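PDB 1KKO: 3-methylaspartate ammonia-lyase from Citrobacter amalonaticus, which catalyses the reversible, magnesium-dependent anti elimination of ammonia from L-threo-3-methylaspartate to give mesaconate. Local coordinates for residues Met1-Ala6 against Leu57-Gly62; His236-Gly241 against Tyr271-Val276; Val302-Asp307 against Ser324-Gln329. All blocks are in the same frame, centred on the assembly; numbering follows the deposited sequence.

Overall arrangement
Contact 1 comes first along the chain: M1-A6 pairs with L57-G62 across a connection of 50 residues, joining the first two strands of the N-terminal antiparallel sheet. Contacts 2 and 3 follow in series in the TIM barrel, and none of the three loops nests in or crosses another. Contact 2 joins 236-241 to 271-276, closing a loop of 29 residues between neighbouring barrel strands 234-238 and 270-273, and contact 3 closes a shorter one, from 302-307 to 324-329. These two touch through the neighbouring strands 270-273 and 303-306. Contact 1 lies on the opposite side of the chain's centre from both, its nearest atoms about 25 Å from contact 3.

Contact 1: Met1-Ala6 against Leu57-Gly62; sequences MKIKQA and LILENG
K4 and Q5 both turn their backbone N-H to I58 O, a classic beta bulge that shifts the antiparallel register by one between I3 and Q5. The nearer donor, K4 N, lies 2.7 Å from I58 O; beyond the bulge I58 N returns a bond to Q5 O. Ahead of it, E60 turns its carboxylate to the backbone of K2. Its extended side chain runs beside that of K2, and K2 N gives E60 OE1 a nearly straight bond (2.9 Å, 172°) from above the carboxylate plane, while E60 N donates to K2 O. The selenomethionine M1 crosses N61 at about a right angle, its SE 3.3 Å from N61 CG. K4 lays CE against L59 O and NZ beside I58 CG2. A6 and L57 share a face of the sheet, A6 CB on L57 CD2; I3 CD1 also meets L57 CD1 (3.8 Å). K2 NZ forms a salt bridge with D105, and Q5 OE1 is hydrogen-bonded to T411 of the second subunit, whose L408 packs on I58. In the antiparallel N-terminal sheet, strand 47-59 runs between 3-18 and 64-69, with L57 and L59 packed against helix 128-146.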
loop_
_atom_site.group_PDB
_atom_site.type_symbol
_atom_site.label_atom_id
_atom_site.label_comp_id
_atom_site.label_asym_id
_atom_site.label_seq_id
_atom_site.Cartn_x
_atom_site.Cartn_y
_atom_site.Cartn_z
HETATM N N MSE A 1 -22.342 13.175 -21.296
HETATM C CA MSE A 1 -21.497 14.013 -20.398
HETATM C C MSE A 1 -20.070 14.037 -20.899
HETATM O O MSE A 1 -19.541 13.020 -21.341
HETATM C CB MSE A 1 -21.510 13.496 -18.972
HETATM C CG MSE A 1 -21.013 14.551 -17.985
HETATM SE SE MSE A 1 -20.989 13.901 -16.184
HETATM C CE MSE A 1 -22.907 13.673 -15.911
ATOM N N LYS A 2 -19.488 15.225 -20.904
ATOM C CA LYS A 2 -18.112 15.444 -21.309
ATOM C C LYS A 2 -17.091 15.616 -20.184
ATOM O O LYS A 2 -17.419 15.989 -19.057
ATOM C CB LYS A 2 -18.049 16.733 -22.139
ATOM C CG LYS A 2 -19.125 16.901 -23.215
ATOM C CD LYS A 2 -18.985 15.885 -24.300
ATOM C CE LYS A 2 -19.926 16.176 -25.471
ATOM N NZ LYS A 2 -21.181 15.391 -25.383
ATOM N N ILE A 3 -15.843 15.341 -20.537
ATOM C CA ILE A 3 -14.705 15.703 -19.722
ATOM C C ILE A 3 -14.497 17.193 -19.912
ATOM O O ILE A 3 -14.422 17.678 -21.048
ATOM C CB ILE A 3 -13.451 14.968 -20.214
ATOM C CG1 ILE A 3 -13.576 13.471 -19.975
ATOM C CG2 ILE A 3 -12.209 15.517 -19.528
ATOM C CD1 ILE A 3 -12.568 12.654 -20.764
ATOM N N LYS A 4 -14.437 17.924 -18.810
ATOM C CA LYS A 4 -14.155 19.354 -18.829
ATOM C C LYS A 4 -12.663 19.636 -18.838
ATOM O O LYS A 4 -12.190 20.486 -19.577
ATOM C CB LYS A 4 -14.757 20.021 -17.595
ATOM C CG LYS A 4 -16.093 20.681 -17.817
ATOM C CD LYS A 4 -16.520 21.502 -16.610
ATOM C CE LYS A 4 -16.138 20.855 -15.303
ATOM N NZ LYS A 4 -14.834 21.361 -14.791
ATOM N N GLN A 5 -11.920 18.929 -17.987
ATOM C CA GLN A 5 -10.496 19.185 -17.852
ATOM C C GLN A 5 -9.767 17.886 -17.598
ATOM O O GLN A 5 -10.280 17.034 -16.881
ATOM C CB GLN A 5 -10.233 20.136 -16.681
ATOM C CG GLN A 5 -8.798 20.599 -16.609
ATOM C CD GLN A 5 -8.584 21.857 -15.792
ATOM O OE1 GLN A 5 -9.510 22.365 -15.148
ATOM N NE2 GLN A 5 -7.352 22.365 -15.820
ATOM N N ALA A 6 -8.584 17.750 -18.185
ATOM C CA ALA A 6 -7.730 16.578 -17.959
ATOM C C ALA A 6 -6.419 17.045 -17.330
ATOM O O ALA A 6 -5.816 18.015 -17.800
ATOM C CB ALA A 6 -7.457 15.868 -19.259
ATOM N N LEU A 57 -9.666 13.268 -14.606
ATOM C CA LEU A 57 -10.592 13.823 -15.580
ATOM C C LEU A 57 -11.732 14.460 -14.816
ATOM O O LEU A 57 -12.523 13.777 -14.181
ATOM C CB LEU A 57 -11.134 12.722 -16.488
ATOM C CG LEU A 57 -10.098 11.829 -17.170
ATOM C CD1 LEU A 57 -10.780 10.728 -17.951
ATOM C CD2 LEU A 57 -9.184 12.599 -18.094
ATOM N N ILE A 58 -11.790 15.785 -14.847
ATOM C CA ILE A 58 -12.869 16.516 -14.199
ATOM C C ILE A 58 -14.003 16.547 -15.196
ATOM O O ILE A 58 -13.828 17.043 -16.314
ATOM C CB ILE A 58 -12.444 17.945 -13.849
ATOM C CG1 ILE A 58 -11.212 17.945 -12.944
ATOM C CG2 ILE A 58 -13.573 18.679 -13.169
ATOM C CD1 ILE A 58 -10.674 19.327 -12.698
ATOM N N LEU A 59 -15.150 16.017 -14.792
ATOM C CA LEU A 59 -16.322 15.944 -15.666
ATOM C C LEU A 59 -17.235 17.143 -15.493
ATOM O O LEU A 59 -17.097 17.901 -14.543
ATOM C CB LEU A 59 -17.122 14.689 -15.361
ATOM C CG LEU A 59 -16.330 13.378 -15.292
ATOM C CD1 LEU A 59 -17.285 12.213 -15.118
ATOM C CD2 LEU A 59 -15.462 13.168 -16.523
ATOM N N GLU A 60 -18.185 17.298 -16.411
ATOM C CA GLU A 60 -19.137 18.401 -16.331
ATOM C C GLU A 60 -19.937 18.407 -15.035
ATOM O O GLU A 60 -20.359 19.470 -14.587
ATOM C CB GLU A 60 -20.107 18.341 -17.514
ATOM C CG GLU A 60 -19.467 18.620 -18.856
ATOM C CD GLU A 60 -20.471 18.630 -20.002
ATOM O OE1 GLU A 60 -21.107 17.587 -20.295
ATOM O OE2 GLU A 60 -20.612 19.696 -20.630
ATOM N N ASN A 61 -20.199 17.239 -14.457
ATOM C CA ASN A 61 -20.964 17.150 -13.206
ATOM C C ASN A 61 -20.095 17.400 -11.957
ATOM O O ASN A 61 -20.577 17.266 -10.831
ATOM C CB ASN A 61 -21.706 15.807 -13.092
ATOM C CG ASN A 61 -20.775 14.621 -12.933
ATOM O OD1 ASN A 61 -19.553 14.773 -12.929
ATOM N ND2 ASN A 61 -21.350 13.435 -12.789
ATOM N N GLY A 62 -18.823 17.739 -12.169
ATOM C CA GLY A 62 -17.891 18.027 -11.091
ATOM C C GLY A 62 -17.135 16.821 -10.570
ATOM O O GLY A 62 -16.227 16.969 -9.754
#

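Contact 2: His236-Gly241 against Tyr271-Val276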
loop_
_atom_site.group_PDB
_atom_site.type_symbol
_atom_site.label_atom_id
_atom_site.label_comp_id
_atom_site.label_asym_id
_atom_site.label_seq_id
_atom_site.Cartn_x
_atom_site.Cartn_y
_atom_site.Cartn_z
ATOM N N HIS A 236 1.155 -21.376 -5.318
ATOM C CA HIS A 236 1.495 -20.858 -6.640
ATOM C C HIS A 236 2.876 -20.250 -6.474
ATOM O O HIS A 236 3.070 -19.308 -5.703
ATOM C CB HIS A 236 0.429 -19.844 -7.045
ATOM C CG HIS A 236 0.635 -19.160 -8.359
ATOM N ND1 HIS A 236 -0.427 -18.716 -9.114
ATOM C CD2 HIS A 236 1.754 -18.771 -9.013
ATOM C CE1 HIS A 236 0.032 -18.082 -10.178
ATOM N NE2 HIS A 236 1.352 -18.095 -10.140
ATOM N N ILE A 237 3.846 -20.839 -7.162
ATOM C CA ILE A 237 5.237 -20.445 -7.058
ATOM C C ILE A 237 5.774 -20.125 -8.443
ATOM O O ILE A 237 5.551 -20.877 -9.384
ATOM C CB ILE A 237 6.046 -21.581 -6.397
ATOM C CG1 ILE A 237 5.590 -21.765 -4.939
ATOM C CG2 ILE A 237 7.546 -21.305 -6.489
ATOM C CD1 ILE A 237 6.097 -23.039 -4.268
ATOM N N ASP A 238 6.452 -18.984 -8.557
ATOM C CA ASP A 238 7.019 -18.512 -9.818
ATOM C C ASP A 238 8.511 -18.793 -9.814
ATOM O O ASP A 238 9.251 -18.329 -8.927
ATOM C CB ASP A 238 6.778 -17.008 -9.964
ATOM C CG ASP A 238 7.091 -16.467 -11.356
ATOM O OD1 ASP A 238 7.762 -17.135 -12.197
ATOM O OD2 ASP A 238 6.675 -15.320 -11.670
ATOM N N VAL A 239 8.952 -19.544 -10.816
ATOM C CA VAL A 239 10.343 -19.979 -10.890
ATOM C C VAL A 239 11.181 -19.324 -11.980
ATOM O O VAL A 239 12.323 -19.716 -12.193
ATOM C CB VAL A 239 10.437 -21.502 -10.979
ATOM C CG1 VAL A 239 9.690 -22.139 -9.821
ATOM C CG2 VAL A 239 9.881 -22.012 -12.301
ATOM N N TYR A 240 10.640 -18.332 -12.674
ATOM C CA TYR A 240 11.450 -17.508 -13.572
ATOM C C TYR A 240 12.344 -18.291 -14.511
ATOM O O TYR A 240 13.500 -17.915 -14.743
ATOM C CB TYR A 240 12.284 -16.515 -12.747
ATOM C CG TYR A 240 11.391 -15.487 -12.127
ATOM C CD1 TYR A 240 10.796 -15.724 -10.904
ATOM C CD2 TYR A 240 11.084 -14.314 -12.792
ATOM C CE1 TYR A 240 9.945 -14.810 -10.333
ATOM C CE2 TYR A 240 10.230 -13.379 -12.226
ATOM C CZ TYR A 240 9.663 -13.642 -11.001
ATOM O OH TYR A 240 8.804 -12.730 -10.431
ATOM N N GLY A 241 11.792 -19.354 -15.086
ATOM C CA GLY A 241 12.496 -20.164 -16.064
ATOM C C GLY A 241 13.594 -21.048 -15.519
ATOM O O GLY A 241 14.254 -21.746 -16.297
ATOM N N TYR A 271 0.555 -24.852 -8.294
ATOM C CA TYR A 271 0.770 -24.215 -9.576
ATOM C C TYR A 271 2.218 -23.743 -9.655
ATOM O O TYR A 271 2.731 -23.154 -8.693
ATOM C CB TYR A 271 -0.115 -22.985 -9.709
ATOM C CG TYR A 271 -1.568 -23.247 -10.013
ATOM C CD1 TYR A 271 -2.413 -23.796 -9.066
ATOM C CD2 TYR A 271 -2.100 -22.927 -11.248
ATOM C CE1 TYR A 271 -3.757 -24.036 -9.349
ATOM C CE2 TYR A 271 -3.449 -23.132 -11.534
ATOM C CZ TYR A 271 -4.267 -23.682 -10.579
ATOM O OH TYR A 271 -5.605 -23.887 -10.864
ATOM N N ILE A 272 2.859 -23.992 -10.797
ATOM C CA ILE A 272 4.213 -23.512 -11.041
ATOM C C ILE A 272 4.180 -22.561 -12.227
ATOM O O ILE A 272 3.805 -22.946 -13.328
ATOM C CB ILE A 272 5.177 -24.678 -11.334
ATOM C CG1 ILE A 272 5.279 -25.628 -10.136
ATOM C CG2 ILE A 272 6.560 -24.138 -11.741
ATOM C CD1 ILE A 272 5.861 -25.026 -8.869
ATOM N N GLU A 273 4.536 -21.309 -11.974
ATOM C CA GLU A 273 4.541 -20.282 -13.007
ATOM C C GLU A 273 5.925 -20.127 -13.619
ATOM O O GLU A 273 6.938 -20.192 -12.918
ATOM C CB GLU A 273 4.044 -18.948 -12.430
ATOM C CG GLU A 273 3.977 -17.826 -13.458
ATOM C CD GLU A 273 3.208 -16.606 -12.992
ATOM O OE1 GLU A 273 2.906 -16.484 -11.793
ATOM O OE2 GLU A 273 2.913 -15.747 -13.844
ATOM N N GLY A 274 5.952 -19.933 -14.929
ATOM C CA GLY A 274 7.195 -19.716 -15.641
ATOM C C GLY A 274 8.218 -20.828 -15.510
ATOM O O GLY A 274 9.371 -20.572 -15.203
ATOM N N PRO A 275 7.847 -22.078 -15.747
ATOM C CA PRO A 275 8.824 -23.157 -15.561
ATOM C C PRO A 275 10.064 -23.036 -16.454
ATOM O O PRO A 275 11.158 -23.412 -16.015
ATOM C CB PRO A 275 8.021 -24.411 -15.907
ATOM C CG PRO A 275 6.920 -23.936 -16.754
ATOM C CD PRO A 275 6.531 -22.603 -16.157
ATOM N N VAL A 276 9.884 -22.521 -17.665
ATOM C CA VAL A 276 10.971 -22.357 -18.619
ATOM C C VAL A 276 10.840 -21.002 -19.281
ATOM O O VAL A 276 9.768 -20.400 -19.265
ATOM C CB VAL A 276 10.890 -23.441 -19.715
ATOM C CG1 VAL A 276 10.951 -24.813 -19.108
ATOM C CG2 VAL A 276 9.611 -23.262 -20.517
#
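H236 NE2 donates to E273 OE1 across two parallel strands, at 2.8 Å and 163°. The carboxylate oxygen lies near the plane of the imidazole, whereas the nitrogen stands above the carboxylate plane; the two planes are 60° apart. H236 lies on the same face of the sheet as E273, and R382 holds the ring's ND1. Packing is close along the backbone, where I237 N bonds to Y271 O, E273 N to I237 O and V239 N to E273 O. Past the strand ends G241 N reaches G274 O at 2.7 Å, and V239 CG2 lies 3.3 Å from that same oxygen; G241 and G274 both have positive phi. The buried carboxylates of D238 and E273 stack with planes 11° apart and D238 OD2 3.9 Å from E273 OE1, a like-charged pair that a magnesium ion would be expected to offset. The looser side is at Y240, which is partly exposed and hardly covered by 271-276, its CB directed away from that segment. Its hydroxyl is hydrogen-bonded to H194, the transition-state stabilizer, while its N closes an Asx turn onto D238 OD1. D238 and E273 bind magnesium together with D307, acidic ligands at the C-terminal ends of barrel strands, as in the enolase superfamily.

Contact 3: Val302-Asp307 against Ser324-Gln329; sequences VKIVAD and SCHMVQ
V305 pairs with M327 and A306 with V328 in parallel register, the strand axes 4.4 Å apart at closest approach and 32° off parallel. A306 N bonds to M327 O and Q329 N to A306 O, whereas I304 O takes two longer bonds, from H326 N and M327 N. H326 meets K303 and I304 with its side chain: I304 N donates to H326 ND1 at 3.0 Å and 169°, from a position tilted 29° out of the ring plane. K303 CG lies over one face of that ring, 3.9 Å from its centroid, a CH-pi contact set off toward the rim. From there the extended lysine chain carries NZ to a salt bridge with E354 and a hydrogen bond with Y271. The segments are the two strands of a right-handed beta-alpha-beta crossover through helix 313-321, the repeating step of the TIM barrel. On one face of the sheet V305 CG2 touches the selenium of M327 (3.9 Å), the two side chains running side by side. On the other, A306 CB meets V328 CG1; C325 SG is a further neighbour of A306 CB (3.6 Å), and L288 of helix 281-298 also packs on A306. At the C-terminal ends D307 and Q329 lie side by side, carboxylate and amide nearly coplanar in orientation. D307 OD1 stays 3.7 Å from Q329 NE2, and a water lies 2.6 Å from D307 OD2 and takes a longer bond from Q329 NE2. Q329 binds the substrate; its NE2 is hydrogen-bonded to E273, and its OE1 to G359 N and the proton acceptor K331.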
loop_
_atom_site.group_PDB
_atom_site.type_symbol
_atom_site.label_atom_id
_atom_site.label_comp_id
_atom_site.label_asym_id
_atom_site.label_seq_id
_atom_site.Cartn_x
_atom_site.Cartn_y
_atom_site.Cartn_z
ATOM N N VAL A 302 -0.408 -31.230 -10.853
ATOM C CA VAL A 302 0.268 -29.935 -10.790
ATOM C C VAL A 302 0.009 -29.169 -12.079
ATOM O O VAL A 302 0.051 -29.726 -13.166
ATOM C CB VAL A 302 1.789 -30.078 -10.569
ATOM C CG1 VAL A 302 2.445 -28.701 -10.438
ATOM C CG2 VAL A 302 2.087 -30.915 -9.334
ATOM N N LYS A 303 -0.245 -27.872 -11.952
ATOM C CA LYS A 303 -0.552 -27.045 -13.111
ATOM C C LYS A 303 0.565 -26.048 -13.405
ATOM O O LYS A 303 1.304 -25.686 -12.508
ATOM C CB LYS A 303 -1.871 -26.309 -12.878
ATOM C CG LYS A 303 -3.079 -27.246 -12.882
ATOM C CD LYS A 303 -4.352 -26.495 -12.559
ATOM C CE LYS A 303 -5.578 -27.377 -12.580
ATOM N NZ LYS A 303 -6.750 -26.619 -12.065
ATOM N N ILE A 304 0.686 -25.634 -14.661
ATOM C CA ILE A 304 1.681 -24.619 -15.023
ATOM C C ILE A 304 1.000 -23.363 -15.563
ATOM O O ILE A 304 -0.095 -23.404 -16.142
ATOM C CB ILE A 304 2.793 -25.143 -15.981
ATOM C CG1 ILE A 304 2.220 -25.616 -17.315
ATOM C CG2 ILE A 304 3.616 -26.225 -15.282
ATOM C CD1 ILE A 304 3.279 -25.835 -18.390
ATOM N N VAL A 305 1.684 -22.246 -15.335
ATOM C CA VAL A 305 1.195 -20.924 -15.669
ATOM C C VAL A 305 2.156 -20.232 -16.635
ATOM O O VAL A 305 3.352 -20.119 -16.354
ATOM C CB VAL A 305 1.089 -20.051 -14.401
ATOM C CG1 VAL A 305 0.392 -18.731 -14.720
ATOM C CG2 VAL A 305 0.366 -20.784 -13.295
ATOM N N ALA A 306 1.639 -19.750 -17.760
ATOM C CA ALA A 306 2.425 -18.959 -18.694
ATOM C C ALA A 306 2.554 -17.544 -18.178
ATOM O O ALA A 306 1.657 -17.008 -17.538
ATOM C CB ALA A 306 1.790 -18.948 -20.041
ATOM N N ASP A 307 3.675 -16.918 -18.485
ATOM C CA ASP A 307 3.903 -15.535 -18.084
ATOM C C ASP A 307 4.815 -14.870 -19.114
ATOM O O ASP A 307 4.352 -14.080 -19.937
ATOM C CB ASP A 307 4.497 -15.512 -16.682
ATOM C CG ASP A 307 4.842 -14.131 -16.207
ATOM O OD1 ASP A 307 4.278 -13.134 -16.704
ATOM O OD2 ASP A 307 5.683 -13.954 -15.302
ATOM N N SER A 324 -1.467 -24.489 -24.439
ATOM C CA SER A 324 -0.084 -24.566 -24.004
ATOM C C SER A 324 0.144 -24.793 -22.519
ATOM O O SER A 324 1.219 -25.249 -22.130
ATOM C CB SER A 324 0.650 -23.309 -24.455
ATOM O OG SER A 324 0.099 -22.154 -23.853
ATOM N N CYS A 325 -0.852 -24.495 -21.691
ATOM C CA CYS A 325 -0.679 -24.537 -20.249
ATOM C C CYS A 325 -2.047 -24.441 -19.608
ATOM O O CYS A 325 -3.041 -24.286 -20.305
ATOM C CB CYS A 325 0.198 -23.368 -19.798
ATOM S SG CYS A 325 -0.398 -21.785 -20.364
ATOM N N HIS A 326 -2.099 -24.539 -18.293
ATOM C CA HIS A 326 -3.374 -24.545 -17.594
ATOM C C HIS A 326 -3.909 -23.172 -17.270
ATOM O O HIS A 326 -5.110 -22.995 -17.148
ATOM C CB HIS A 326 -3.229 -25.327 -16.300
ATOM C CG HIS A 326 -2.659 -26.688 -16.505
ATOM N ND1 HIS A 326 -1.303 -26.928 -16.483
ATOM C CD2 HIS A 326 -3.251 -27.876 -16.775
ATOM C CE1 HIS A 326 -1.085 -28.208 -16.726
ATOM N NE2 HIS A 326 -2.249 -28.806 -16.900
HETATM N N MSE A 327 -3.001 -22.215 -17.112
HETATM C CA MSE A 327 -3.339 -20.871 -16.673
HETATM C C MSE A 327 -2.372 -19.908 -17.322
HETATM O O MSE A 327 -1.226 -20.265 -17.579
HETATM C CB MSE A 327 -3.195 -20.799 -15.153
HETATM C CG MSE A 327 -3.453 -19.441 -14.540
HETATM SE SE MSE A 327 -3.243 -19.476 -12.604
HETATM C CE MSE A 327 -5.080 -19.776 -12.127
ATOM N N VAL A 328 -2.840 -18.698 -17.612
ATOM C CA VAL A 328 -1.984 -17.650 -18.147
ATOM C C VAL A 328 -2.044 -16.416 -17.258
ATOM O O VAL A 328 -3.124 -16.023 -16.824
ATOM C CB VAL A 328 -2.390 -17.211 -19.572
ATOM C CG1 VAL A 328 -2.092 -18.292 -20.586
ATOM C CG2 VAL A 328 -3.823 -16.831 -19.637
ATOM N N GLN A 329 -0.889 -15.813 -16.982
ATOM C CA GLN A 329 -0.878 -14.520 -16.289
ATOM C C GLN A 329 -1.140 -13.389 -17.289
ATOM O O GLN A 329 -0.302 -13.101 -18.151
ATOM C CB GLN A 329 0.417 -14.202 -15.521
ATOM C CG GLN A 329 0.180 -12.846 -14.806
ATOM C CD GLN A 329 1.289 -12.254 -13.962
ATOM O OE1 GLN A 329 1.221 -11.058 -13.635
ATOM N NE2 GLN A 329 2.303 -13.043 -13.624
HETATM O O HOH W 1 5.452 -13.133 -12.822
#